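Local coordinates for protein putative fructosamine-3-kinase (Thermobifida fusca YX, PDB 3F7W) that probably acts as a kinase of the fructosamine kinase family, whose fold is related to that of the protein kinases, at residues D55-W67 with P77-M89. Residues are numbered along the deposited sequence; the frame is centred on the assembly and turned at random.
Sequences DGLFRAEALGLDW and PQVAGWDDRTLAM. With EDO (1,2-ethanediol), chain G; EDO (1,2-ethanediol), chain F; EDO (1,2-ethanediol), chain H.
Ala62 CB sits over one face of the Trp82 indole, 3.3 Å from the centroid of its five-membered ring and 9° off the normal, a CH-pi contact. At the ring's edge NE1 donates to O2 of a 1,2-ethanediol, while CH2 meets a face of the Arg59 guanidinium, the two planes 79° apart. The Phe58 ring has C1 of another ethanediol over one face and Leu87 N at its edge. Helix 57-67 packs on the hairpin of strands 79-83 and 86-89, running roughly along the latter, in a five-stranded antiparallel sheet, consistent with the N-terminal lobe of the protein-kinase-like fold; the Glu61 OE1–Lys45 NZ salt bridge resembles the Lys–Glu pair of protein kinases. With chi1 at 72°, Trp82 CG lies between its backbone N and carbonyl carbon, and the indole lies flat against the helix. Replacing Trp82 by an alanine is likely to take the aromatic face from Ala62 CB and open a gap beside Arg59. Phe58 CE2 lies 3.6 Å from Arg85 O at the hairpin turn. Water joins the same ends, accepting from Phe58 N and donating to Asp84 O. The Leu87 side chain crosses the extended Glu61 chain at about a right angle, CD2 3.4 Å from Glu61 CD. At the far end Leu65 CD1 touches both Val79 CG2 and selenomethionine Met89, 3.5 Å from Met89 CE, a close approach for two methyl carbons.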
loop_
_atom_site.group_PDB
_atom_site.type_symbol
_atom_site.label_atom_id
_atom_site.label_comp_id
_atom_site.label_asym_id
_atom_site.label_seq_id
_atom_site.Cartn_x
_atom_site.Cartn_y
_atom_site.Cartn_z
ATOM N N ASP A 55 17.170 6.664 -2.733
ATOM C CA ASP A 55 17.337 6.040 -4.057
ATOM C C ASP A 55 16.105 5.274 -4.600
ATOM O O ASP A 55 15.825 4.175 -4.121
ATOM C CB ASP A 55 18.527 5.051 -3.962
ATOM C CG ASP A 55 18.725 4.221 -5.218
ATOM O OD1 ASP A 55 18.406 4.735 -6.321
ATOM O OD2 ASP A 55 19.213 3.060 -5.093
ATOM N N GLY A 56 15.412 5.801 -5.627
ATOM C CA GLY A 56 14.309 5.056 -6.214
ATOM C C GLY A 56 12.981 5.181 -5.485
ATOM O O GLY A 56 12.029 4.454 -5.786
ATOM N N LEU A 57 12.892 6.101 -4.537
ATOM C CA LEU A 57 11.677 6.235 -3.733
ATOM C C LEU A 57 10.453 6.630 -4.589
ATOM O O LEU A 57 9.408 5.943 -4.599
ATOM C CB LEU A 57 11.911 7.284 -2.646
ATOM C CG LEU A 57 10.779 7.617 -1.658
ATOM C CD1 LEU A 57 10.667 6.528 -0.644
ATOM C CD2 LEU A 57 11.066 8.961 -0.979
ATOM N N PHE A 58 10.577 7.752 -5.283
ATOM C CA PHE A 58 9.470 8.213 -6.120
ATOM C C PHE A 58 9.223 7.250 -7.275
ATOM O O PHE A 58 8.072 7.008 -7.631
ATOM C CB PHE A 58 9.705 9.641 -6.612
ATOM C CG PHE A 58 9.334 10.685 -5.597
ATOM C CD1 PHE A 58 9.860 10.640 -4.308
ATOM C CD2 PHE A 58 8.506 11.726 -5.911
ATOM C CE1 PHE A 58 9.512 11.603 -3.351
ATOM C CE2 PHE A 58 8.169 12.699 -4.944
ATOM C CZ PHE A 58 8.656 12.610 -3.672
ATOM N N ARG A 59 10.294 6.698 -7.828
ATOM C CA ARG A 59 10.191 5.700 -8.877
ATOM C C ARG A 59 9.288 4.533 -8.483
ATOM O O ARG A 59 8.478 4.067 -9.278
ATOM C CB ARG A 59 11.580 5.184 -9.210
ATOM C CG ARG A 59 11.611 3.951 -10.108
ATOM C CD ARG A 59 13.043 3.633 -10.467
ATOM N NE ARG A 59 13.566 4.665 -11.353
ATOM C CZ ARG A 59 13.601 4.587 -12.680
ATOM N NH1 ARG A 59 13.155 3.505 -13.308
ATOM N NH2 ARG A 59 14.081 5.605 -13.380
ATOM N N ALA A 60 9.436 4.053 -7.255
ATOM C CA ALA A 60 8.644 2.912 -6.790
ATOM C C ALA A 60 7.150 3.220 -6.852
ATOM O O ALA A 60 6.329 2.357 -7.241
ATOM C CB ALA A 60 9.064 2.532 -5.322
ATOM N N GLU A 61 6.781 4.434 -6.463
ATOM C CA GLU A 61 5.391 4.845 -6.507
ATOM C C GLU A 61 4.932 5.087 -7.976
ATOM O O GLU A 61 3.855 4.638 -8.334
ATOM C CB GLU A 61 5.119 6.068 -5.645
ATOM C CG GLU A 61 3.576 6.337 -5.567
ATOM C CD GLU A 61 3.114 7.388 -4.600
ATOM O OE1 GLU A 61 3.868 7.805 -3.716
ATOM O OE2 GLU A 61 1.935 7.801 -4.742
ATOM N N ALA A 62 5.733 5.783 -8.779
ATOM C CA ALA A 62 5.339 6.070 -10.190
ATOM C C ALA A 62 5.135 4.748 -10.951
ATOM O O ALA A 62 4.120 4.562 -11.671
ATOM C CB ALA A 62 6.370 6.971 -10.901
ATOM N N LEU A 63 6.103 3.845 -10.824
ATOM C CA LEU A 63 6.035 2.549 -11.514
ATOM C C LEU A 63 4.924 1.693 -10.931
ATOM O O LEU A 63 4.210 0.979 -11.663
ATOM C CB LEU A 63 7.373 1.827 -11.484
ATOM C CG LEU A 63 8.550 2.503 -12.242
ATOM C CD1 LEU A 63 9.751 1.563 -12.336
ATOM C CD2 LEU A 63 8.136 2.967 -13.633
ATOM N N GLY A 64 4.756 1.758 -9.612
ATOM C CA GLY A 64 3.720 0.979 -8.945
ATOM C C GLY A 64 2.334 1.461 -9.344
ATOM O O GLY A 64 1.464 0.655 -9.598
ATOM N N LEU A 65 2.154 2.777 -9.448
ATOM C CA LEU A 65 0.872 3.326 -9.905
ATOM C C LEU A 65 0.563 2.882 -11.347
ATOM O O LEU A 65 -0.580 2.491 -11.655
ATOM C CB LEU A 65 0.857 4.852 -9.804
ATOM C CG LEU A 65 0.700 5.505 -8.437
ATOM C CD1 LEU A 65 1.045 7.023 -8.457
ATOM C CD2 LEU A 65 -0.706 5.258 -7.842
ATOM N N ASP A 66 1.574 2.910 -12.217
ATOM C CA ASP A 66 1.381 2.525 -13.611
ATOM C C ASP A 66 0.998 1.069 -13.715
ATOM O O ASP A 66 0.120 0.684 -14.479
ATOM C CB ASP A 66 2.644 2.823 -14.428
ATOM C CG ASP A 66 2.557 2.325 -15.864
ATOM O OD1 ASP A 66 1.797 2.897 -16.643
ATOM O OD2 ASP A 66 3.273 1.375 -16.197
ATOM N N TRP A 67 1.689 0.244 -12.954
ATOM C CA TRP A 67 1.502 -1.185 -13.004
ATOM C C TRP A 67 0.181 -1.609 -12.376
ATOM O O TRP A 67 -0.540 -2.466 -12.895
ATOM C CB TRP A 67 2.699 -1.833 -12.315
ATOM C CG TRP A 67 2.712 -3.349 -12.278
ATOM C CD1 TRP A 67 3.046 -4.199 -13.298
ATOM C CD2 TRP A 67 2.487 -4.174 -11.126
ATOM N NE1 TRP A 67 2.980 -5.512 -12.864
ATOM C CE2 TRP A 67 2.661 -5.522 -11.531
ATOM C CE3 TRP A 67 2.160 -3.906 -9.792
ATOM C CZ2 TRP A 67 2.521 -6.596 -10.641
ATOM C CZ3 TRP A 67 2.004 -4.964 -8.921
ATOM C CH2 TRP A 67 2.204 -6.288 -9.338
ATOM N N PRO A 77 -5.077 6.351 -9.233
ATOM C CA PRO A 77 -4.932 7.627 -9.991
ATOM C C PRO A 77 -3.939 7.529 -11.143
ATOM O O PRO A 77 -2.916 6.824 -11.048
ATOM C CB PRO A 77 -4.380 8.600 -8.963
ATOM C CG PRO A 77 -4.467 7.949 -7.693
ATOM C CD PRO A 77 -4.520 6.469 -7.886
ATOM N N GLN A 78 -4.218 8.287 -12.206
ATOM C CA GLN A 78 -3.320 8.424 -13.330
ATOM C C GLN A 78 -2.182 9.395 -12.986
ATOM O O GLN A 78 -2.395 10.395 -12.323
ATOM C CB GLN A 78 -4.085 8.973 -14.535
ATOM C CG GLN A 78 -5.296 8.159 -14.973
ATOM C CD GLN A 78 -5.962 8.783 -16.184
ATOM O OE1 GLN A 78 -5.751 9.964 -16.464
ATOM N NE2 GLN A 78 -6.760 8.004 -16.906
ATOM N N VAL A 79 -1.002 9.083 -13.464
ATOM C CA VAL A 79 0.186 9.896 -13.226
ATOM C C VAL A 79 0.315 10.853 -14.410
ATOM O O VAL A 79 0.251 10.418 -15.551
ATOM C CB VAL A 79 1.417 8.999 -13.100
ATOM C CG1 VAL A 79 2.685 9.847 -13.024
ATOM C CG2 VAL A 79 1.254 8.116 -11.827
ATOM N N ALA A 80 0.456 12.142 -14.118
ATOM C CA ALA A 80 0.646 13.185 -15.131
ATOM C C ALA A 80 2.133 13.342 -15.469
ATOM O O ALA A 80 2.502 13.679 -16.589
ATOM C CB ALA A 80 0.084 14.510 -14.633
ATOM N N GLY A 81 2.990 13.072 -14.500
ATOM C CA GLY A 81 4.436 13.164 -14.726
ATOM C C GLY A 81 5.215 12.880 -13.466
ATOM O O GLY A 81 4.706 13.052 -12.361
ATOM N N TRP A 82 6.474 12.484 -13.616
ATOM C CA TRP A 82 7.296 12.245 -12.450
ATOM C C TRP A 82 8.785 12.257 -12.755
ATOM O O TRP A 82 9.215 12.080 -13.909
ATOM C CB TRP A 82 6.910 10.909 -11.821
ATOM C CG TRP A 82 7.348 9.731 -12.615
ATOM C CD1 TRP A 82 6.714 9.179 -13.711
ATOM C CD2 TRP A 82 8.527 8.964 -12.407
ATOM N NE1 TRP A 82 7.424 8.107 -14.164
ATOM C CE2 TRP A 82 8.545 7.949 -13.394
ATOM C CE3 TRP A 82 9.567 9.018 -11.472
ATOM C CZ2 TRP A 82 9.558 6.991 -13.461
ATOM C CZ3 TRP A 82 10.596 8.057 -11.550
ATOM C CH2 TRP A 82 10.589 7.078 -12.544
ATOM N N ASP A 83 9.560 12.459 -11.697
ATOM C CA ASP A 83 11.000 12.225 -11.708
ATOM C C ASP A 83 11.387 11.857 -10.298
ATOM O O ASP A 83 10.525 11.626 -9.468
ATOM C CB ASP A 83 11.774 13.421 -12.254
ATOM C CG ASP A 83 11.651 14.675 -11.387
ATOM O OD1 ASP A 83 11.253 14.604 -10.210
ATOM O OD2 ASP A 83 11.981 15.732 -11.947
ATOM N N ASP A 84 12.684 11.768 -10.004
ATOM C CA ASP A 84 13.100 11.291 -8.677
ATOM C C ASP A 84 12.730 12.270 -7.556
ATOM O O ASP A 84 12.831 11.912 -6.385
ATOM C CB ASP A 84 14.605 11.038 -8.617
ATOM C CG ASP A 84 15.050 9.897 -9.509
ATOM O OD1 ASP A 84 14.293 8.926 -9.695
ATOM O OD2 ASP A 84 16.175 9.985 -10.030
ATOM N N ARG A 85 12.345 13.489 -7.919
ATOM C CA ARG A 85 12.037 14.559 -6.920
ATOM C C ARG A 85 10.529 14.901 -6.801
ATOM O O ARG A 85 10.127 15.596 -5.855
ATOM C CB ARG A 85 12.709 15.885 -7.329
ATOM C CG ARG A 85 14.113 15.842 -7.908
ATOM C CD ARG A 85 15.113 15.466 -6.851
ATOM N NE ARG A 85 15.063 16.382 -5.716
ATOM C CZ ARG A 85 15.700 16.177 -4.570
ATOM N NH1 ARG A 85 16.432 15.079 -4.377
ATOM N NH2 ARG A 85 15.571 17.043 -3.607
ATOM N N THR A 86 9.734 14.492 -7.806
ATOM C CA THR A 86 8.389 15.060 -8.036
ATOM C C THR A 86 7.477 13.964 -8.593
ATOM O O THR A 86 7.891 13.154 -9.436
ATOM C CB THR A 86 8.429 16.193 -9.045
ATOM O OG1 THR A 86 9.569 17.026 -8.808
ATOM C CG2 THR A 86 7.157 17.048 -9.016
ATOM N N LEU A 87 6.255 13.917 -8.097
ATOM C CA LEU A 87 5.258 13.003 -8.622
ATOM C C LEU A 87 3.933 13.773 -8.694
ATOM O O LEU A 87 3.464 14.284 -7.678
ATOM C CB LEU A 87 5.157 11.760 -7.730
ATOM C CG LEU A 87 4.093 10.705 -8.037
ATOM C CD1 LEU A 87 4.198 10.175 -9.461
ATOM C CD2 LEU A 87 4.148 9.530 -7.015
ATOM N N ALA A 88 3.409 13.910 -9.914
ATOM C CA ALA A 88 2.173 14.661 -10.225
ATOM C C ALA A 88 1.144 13.657 -10.751
ATOM O O ALA A 88 1.431 12.911 -11.710
ATOM C CB ALA A 88 2.417 15.717 -11.284
HETATM N N MSE A 89 -0.022 13.636 -10.114
HETATM C CA MSE A 89 -1.074 12.716 -10.444
HETATM C C MSE A 89 -2.417 13.381 -10.383
HETATM O O MSE A 89 -2.567 14.498 -9.901
HETATM C CB MSE A 89 -1.053 11.521 -9.486
HETATM C CG MSE A 89 -1.477 11.812 -8.101
HETATM SE SE MSE A 89 -1.278 10.196 -7.019
HETATM C CE MSE A 89 0.672 10.205 -7.058
HETATM C C1 EDO G . 6.531 9.526 -1.861
HETATM O O1 EDO G . 5.432 9.054 -1.071
HETATM C C2 EDO G . 7.234 8.332 -2.422
HETATM O O2 EDO G . 6.317 7.788 -3.340
HETATM C C1 EDO F . 4.641 5.896 -16.233
HETATM O O1 EDO F . 4.505 7.155 -15.570
HETATM C C2 EDO F . 5.896 5.175 -15.763
HETATM O O2 EDO F . 7.015 5.915 -16.253
HETATM C C1 EDO H . -7.649 12.323 -15.348
HETATM O O1 EDO H . -8.548 11.382 -15.933
HETATM C C2 EDO H . -7.652 13.589 -16.181
HETATM O O2 EDO H . -7.444 14.698 -15.298
HETATM O O HOH W 1 13.084 9.324 -5.349
HETATM O O HOH W 2 13.056 7.689 -7.522
HETATM O O HOH W 3 15.257 6.629 -9.654
HETATM O O HOH W 4 -1.834 4.961 -12.763
#